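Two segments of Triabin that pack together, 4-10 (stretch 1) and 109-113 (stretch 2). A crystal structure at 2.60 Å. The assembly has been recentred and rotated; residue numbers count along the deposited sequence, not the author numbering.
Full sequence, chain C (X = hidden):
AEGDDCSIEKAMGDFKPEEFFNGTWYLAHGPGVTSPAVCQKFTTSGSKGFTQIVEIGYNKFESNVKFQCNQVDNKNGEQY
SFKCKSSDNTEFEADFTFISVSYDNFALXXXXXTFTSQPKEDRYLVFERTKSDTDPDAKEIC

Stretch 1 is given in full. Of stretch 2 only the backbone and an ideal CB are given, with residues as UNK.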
ATOM      1  N   ASP C   4       1.814   3.376 -20.874  1.00 68.28           N
ATOM      2  CA  ASP C   4       0.806   4.216 -20.241  1.00 63.53           C
ATOM      3  C   ASP C   4       0.065   5.022 -21.307  1.00 64.96           C
ATOM      4  O   ASP C   4       0.669   5.481 -22.280  1.00 65.41           O
ATOM      5  CB  ASP C   4       1.475   5.155 -19.235  0.50 56.09           C
ATOM      6  CG  ASP C   4       2.312   4.413 -18.198  0.50 48.82           C
ATOM      7  OD1 ASP C   4       2.275   3.165 -18.142  0.50 43.36           O
ATOM      8  OD2 ASP C   4       3.006   5.094 -17.420  0.50 46.20           O
ATOM      9  N   ASP C   5      -1.239   5.204 -21.119  1.00 64.13           N
ATOM     10  CA  ASP C   5      -2.040   5.948 -22.083  1.00 60.78           C
ATOM     11  C   ASP C   5      -3.119   6.751 -21.361  1.00 56.51           C
ATOM     12  O   ASP C   5      -4.203   6.244 -21.074  1.00 55.99           O
ATOM     13  CB  ASP C   5      -2.665   4.983 -23.100  1.00 65.16           C
ATOM     14  CG  ASP C   5      -3.007   5.657 -24.420  1.00 70.01           C
ATOM     15  OD1 ASP C   5      -2.073   6.011 -25.176  1.00 71.88           O
ATOM     16  OD2 ASP C   5      -4.209   5.820 -24.711  1.00 71.14           O
ATOM     17  N   CYS C   6      -2.808   8.012 -21.083  1.00 51.77           N
ATOM     18  CA  CYS C   6      -3.721   8.919 -20.395  1.00 49.27           C
ATOM     19  C   CYS C   6      -5.054   9.035 -21.114  1.00 53.32           C
ATOM     20  O   CYS C   6      -6.084   9.292 -20.493  1.00 53.13           O
ATOM     21  CB  CYS C   6      -3.089  10.305 -20.278  1.00 38.76           C
ATOM     22  SG  CYS C   6      -1.446  10.260 -19.509  1.00 29.81           S
ATOM     23  N   SER C   7      -5.024   8.838 -22.429  1.00 59.15           N
ATOM     24  CA  SER C   7      -6.220   8.922 -23.259  1.00 64.02           C
ATOM     25  C   SER C   7      -7.294   7.922 -22.814  1.00 64.65           C
ATOM     26  O   SER C   7      -8.467   8.280 -22.665  1.00 64.36           O
ATOM     27  CB  SER C   7      -5.851   8.672 -24.728  1.00 66.96           C
ATOM     28  OG  SER C   7      -4.589   9.238 -25.052  1.00 70.05           O
ATOM     29  N   ILE C   8      -6.880   6.677 -22.582  1.00 63.38           N
ATOM     30  CA  ILE C   8      -7.811   5.633 -22.169  1.00 61.25           C
ATOM     31  C   ILE C   8      -7.917   5.503 -20.652  1.00 57.45           C
ATOM     32  O   ILE C   8      -8.226   4.433 -20.131  1.00 59.14           O
ATOM     33  CB  ILE C   8      -7.470   4.253 -22.814  1.00 63.97           C
ATOM     34  CG1 ILE C   8      -6.120   3.730 -22.319  1.00 65.88           C
ATOM     35  CG2 ILE C   8      -7.445   4.372 -24.339  1.00 62.31           C
ATOM     36  CD1 ILE C   8      -5.722   2.396 -22.938  1.00 65.62           C
ATOM     37  N   GLU C   9      -7.641   6.591 -19.943  1.00 54.91           N
ATOM     38  CA  GLU C   9      -7.737   6.593 -18.491  1.00 51.86           C
ATOM     39  C   GLU C   9      -9.123   7.094 -18.096  1.00 51.87           C
ATOM     40  O   GLU C   9      -9.992   7.284 -18.947  1.00 55.90           O
ATOM     41  CB  GLU C   9      -6.653   7.483 -17.870  1.00 49.52           C
ATOM     42  CG  GLU C   9      -5.418   6.731 -17.378  1.00 48.40           C
ATOM     43  CD  GLU C   9      -5.690   5.859 -16.156  1.00 54.18           C
ATOM     44  OE1 GLU C   9      -6.660   6.134 -15.414  1.00 57.37           O
ATOM     45  OE2 GLU C   9      -4.925   4.895 -15.931  1.00 56.91           O
ATOM     46  N   LYS C  10      -9.325   7.318 -16.807  1.00 50.43           N
ATOM     47  CA  LYS C  10     -10.606   7.794 -16.317  1.00 49.25           C
ATOM     48  C   LYS C  10     -10.348   8.848 -15.246  1.00 44.61           C
ATOM     49  O   LYS C  10      -9.660   8.581 -14.259  1.00 46.03           O
ATOM     50  CB  LYS C  10     -11.399   6.620 -15.741  1.00 56.70           C
ATOM     51  CG  LYS C  10     -12.861   6.917 -15.473  1.00 64.47           C
ATOM     52  CD  LYS C  10     -13.590   5.666 -15.027  1.00 67.51           C
ATOM     53  CE  LYS C  10     -15.080   5.912 -14.911  1.00 68.98           C
ATOM     54  NZ  LYS C  10     -15.796   4.651 -14.585  1.00 75.51           N
ATOM     55  N   UNK C 109      -1.592  12.082 -11.300  1.00 18.35           N
ATOM     56  CA  UNK C 109      -2.103  12.620 -12.563  1.00 17.62           C
ATOM     57  C   UNK C 109      -1.438  11.956 -13.776  1.00 18.92           C
ATOM     58  O   UNK C 109      -0.261  11.616 -13.734  1.00 22.12           O
ATOM     59  CB  UNK C 109      -1.884  14.133 -12.614  1.00 17.62           C
ATOM     60  N   UNK C 110      -2.201  11.725 -14.838  1.00 18.15           N
ATOM     61  CA  UNK C 110      -1.619  11.150 -16.043  1.00 17.81           C
ATOM     62  C   UNK C 110      -1.391  12.342 -16.959  1.00 20.25           C
ATOM     63  O   UNK C 110      -2.318  13.103 -17.219  1.00 19.71           O
ATOM     64  CB  UNK C 110      -2.510  10.082 -16.681  1.00 17.81           C
ATOM     65  N   UNK C 111      -0.148  12.537 -17.387  1.00 24.41           N
ATOM     66  CA  UNK C 111       0.223  13.657 -18.236  1.00 19.73           C
ATOM     67  C   UNK C 111       0.718  13.268 -19.619  1.00 23.94           C
ATOM     68  O   UNK C 111       1.497  12.327 -19.779  1.00 25.76           O
ATOM     69  CB  UNK C 111       1.304  14.482 -17.535  1.00 19.73           C
ATOM     70  N   UNK C 112       0.222  13.978 -20.621  1.00 24.18           N
ATOM     71  CA  UNK C 112       0.641  13.757 -21.990  1.00 27.05           C
ATOM     72  C   UNK C 112       1.325  15.029 -22.434  1.00 28.60           C
ATOM     73  O   UNK C 112       0.708  16.099 -22.429  1.00 29.87           O
ATOM     74  CB  UNK C 112      -0.532  13.391 -22.902  1.00 27.05           C
ATOM     75  N   UNK C 113       2.622  14.940 -22.698  1.00 29.71           N
ATOM     76  CA  UNK C 113       3.359  16.106 -23.157  1.00 33.89           C
ATOM     77  C   UNK C 113       3.583  15.850 -24.630  1.00 36.15           C
ATOM     78  O   UNK C 113       3.870  14.718 -25.046  1.00 33.35           O
ATOM     79  CB  UNK C 113       4.667  16.324 -22.394  1.00 33.89           C
TER

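The five residues of stretch 2 have phi between -146° and -99° and psi between 114° and 143°, the extended backbone of a strand, so successive CA-to-CB bonds should alternate in direction. Stretch 1 has no regular helix or strand; its chain turns around Cys6, where Glu9 N donates a hydrogen bond to Cys6 O at 3.2 Å and Ile8 N a weak one to Asp5 O at 3.1 Å. The closest CA pair across the two stretches lies between Cys6 and position 110, 5.3 Å apart, and the analysis centres there.

Position 109 has its CA-to-CB bond pointing away from stretch 1, and nothing of that stretch lies within 5.5 Å of the ideal CB. Stretch 1 therefore sets no requirement; the phi/psi of -146/143 suits beta-branched residues, among many others. The deposited residue is Val109, with chi1 of 172° (t), and it makes no contact with stretch 1.

Position 110 points toward stretch 1, and here the evidence is unusually sharp. Its ideal CB lies 3.0 Å from Cys6 SG, too near for an ordinary nonbonded carbon-sulfur contact but the spacing expected when a second sulfur bridges the two atoms. The distance from Cys6 CA to the CA of position 110, 5.3 Å, also falls within the range of disulfides. Alanine or serine would leave that short approach unexplained, and a bulky side chain would start from a CB already crowded by the sulfur; cysteine is the clear choice. The residue is Cys110, whose chi1 of -163° (t) meets the chi1 of -54° (m) of Cys6. The bond from Cys6 SG to Cys110 SG measures 2.0 Å, and chi3 is -78°, near the 90° magnitude that disulfides prefer. This covalent link joins segments more than a hundred residues apart in sequence. At the margin, Glu9 CG comes to 4.4 Å from Cys110 SG, so the aliphatic part of the glutamate lies beside the sulfur.

At position 111 the CA-to-CB bond points away again, and the ideal CB is 5.4 Å from Cys6 SG. A long or polar side chain could extend from this side without meeting stretch 1, and an apolar one would be equally compatible. Arg111 occupies it. Its closest contact is through the backbone, with Arg111 N 3.4 Å from Cys6 SG, while its NH2 is hydrogen-bonded elsewhere in the structure.

Position 112 returns toward stretch 1, but with more room: the ideal CB stands 4.7 Å from Cys6 SG. A small residue such as alanine, serine, threonine or cysteine would fit beside the disulfide, and the visible atoms do not choose among them. Ser112 is found, with chi1 of -65° (m). Ser112 OG lies 3.5 Å from Cys6 CB, a packing contact, and finds its hydrogen bond elsewhere in the structure.

Position 113 is out of reach, with no atom of stretch 1 within 5.5 Å of its ideal CB, so many residues would serve. It is Ile113, which leaves stretch 1 untouched.

Stretch 2, residues 109-113: VCRSI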
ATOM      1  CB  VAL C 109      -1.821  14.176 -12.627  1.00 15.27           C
ATOM      2  CG1 VAL C 109      -2.148  14.742 -13.987  1.00 19.89           C
ATOM      3  CG2 VAL C 109      -2.618  14.917 -11.567  1.00 11.53           C
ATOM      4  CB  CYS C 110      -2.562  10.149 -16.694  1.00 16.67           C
ATOM      5  SG  CYS C 110      -1.734   9.059 -17.896  1.00 22.68           S
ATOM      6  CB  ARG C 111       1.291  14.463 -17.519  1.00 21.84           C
ATOM      7  CG  ARG C 111       1.916  15.614 -18.283  1.00 25.21           C
ATOM      8  CD  ARG C 111       2.381  16.625 -17.249  1.00 27.48           C
ATOM      9  NE  ARG C 111       3.718  17.195 -17.422  1.00 26.12           N
ATOM     10  CZ  ARG C 111       4.811  16.522 -17.755  1.00 21.72           C
ATOM     11  NH1 ARG C 111       4.768  15.220 -18.004  1.00 23.47           N
ATOM     12  NH2 ARG C 111       5.987  17.125 -17.669  1.00 18.18           N
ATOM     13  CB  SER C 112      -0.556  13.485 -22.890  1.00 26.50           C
ATOM     14  OG  SER C 112      -1.176  12.275 -22.521  1.00 39.66           O
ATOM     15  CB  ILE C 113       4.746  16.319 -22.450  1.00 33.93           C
ATOM     16  CG1 ILE C 113       4.885  15.462 -21.193  1.00 40.48           C
ATOM     17  CG2 ILE C 113       4.906  17.775 -22.040  1.00 26.81           C
ATOM     18  CD1 ILE C 113       5.529  14.109 -21.424  1.00 43.67           C
TER
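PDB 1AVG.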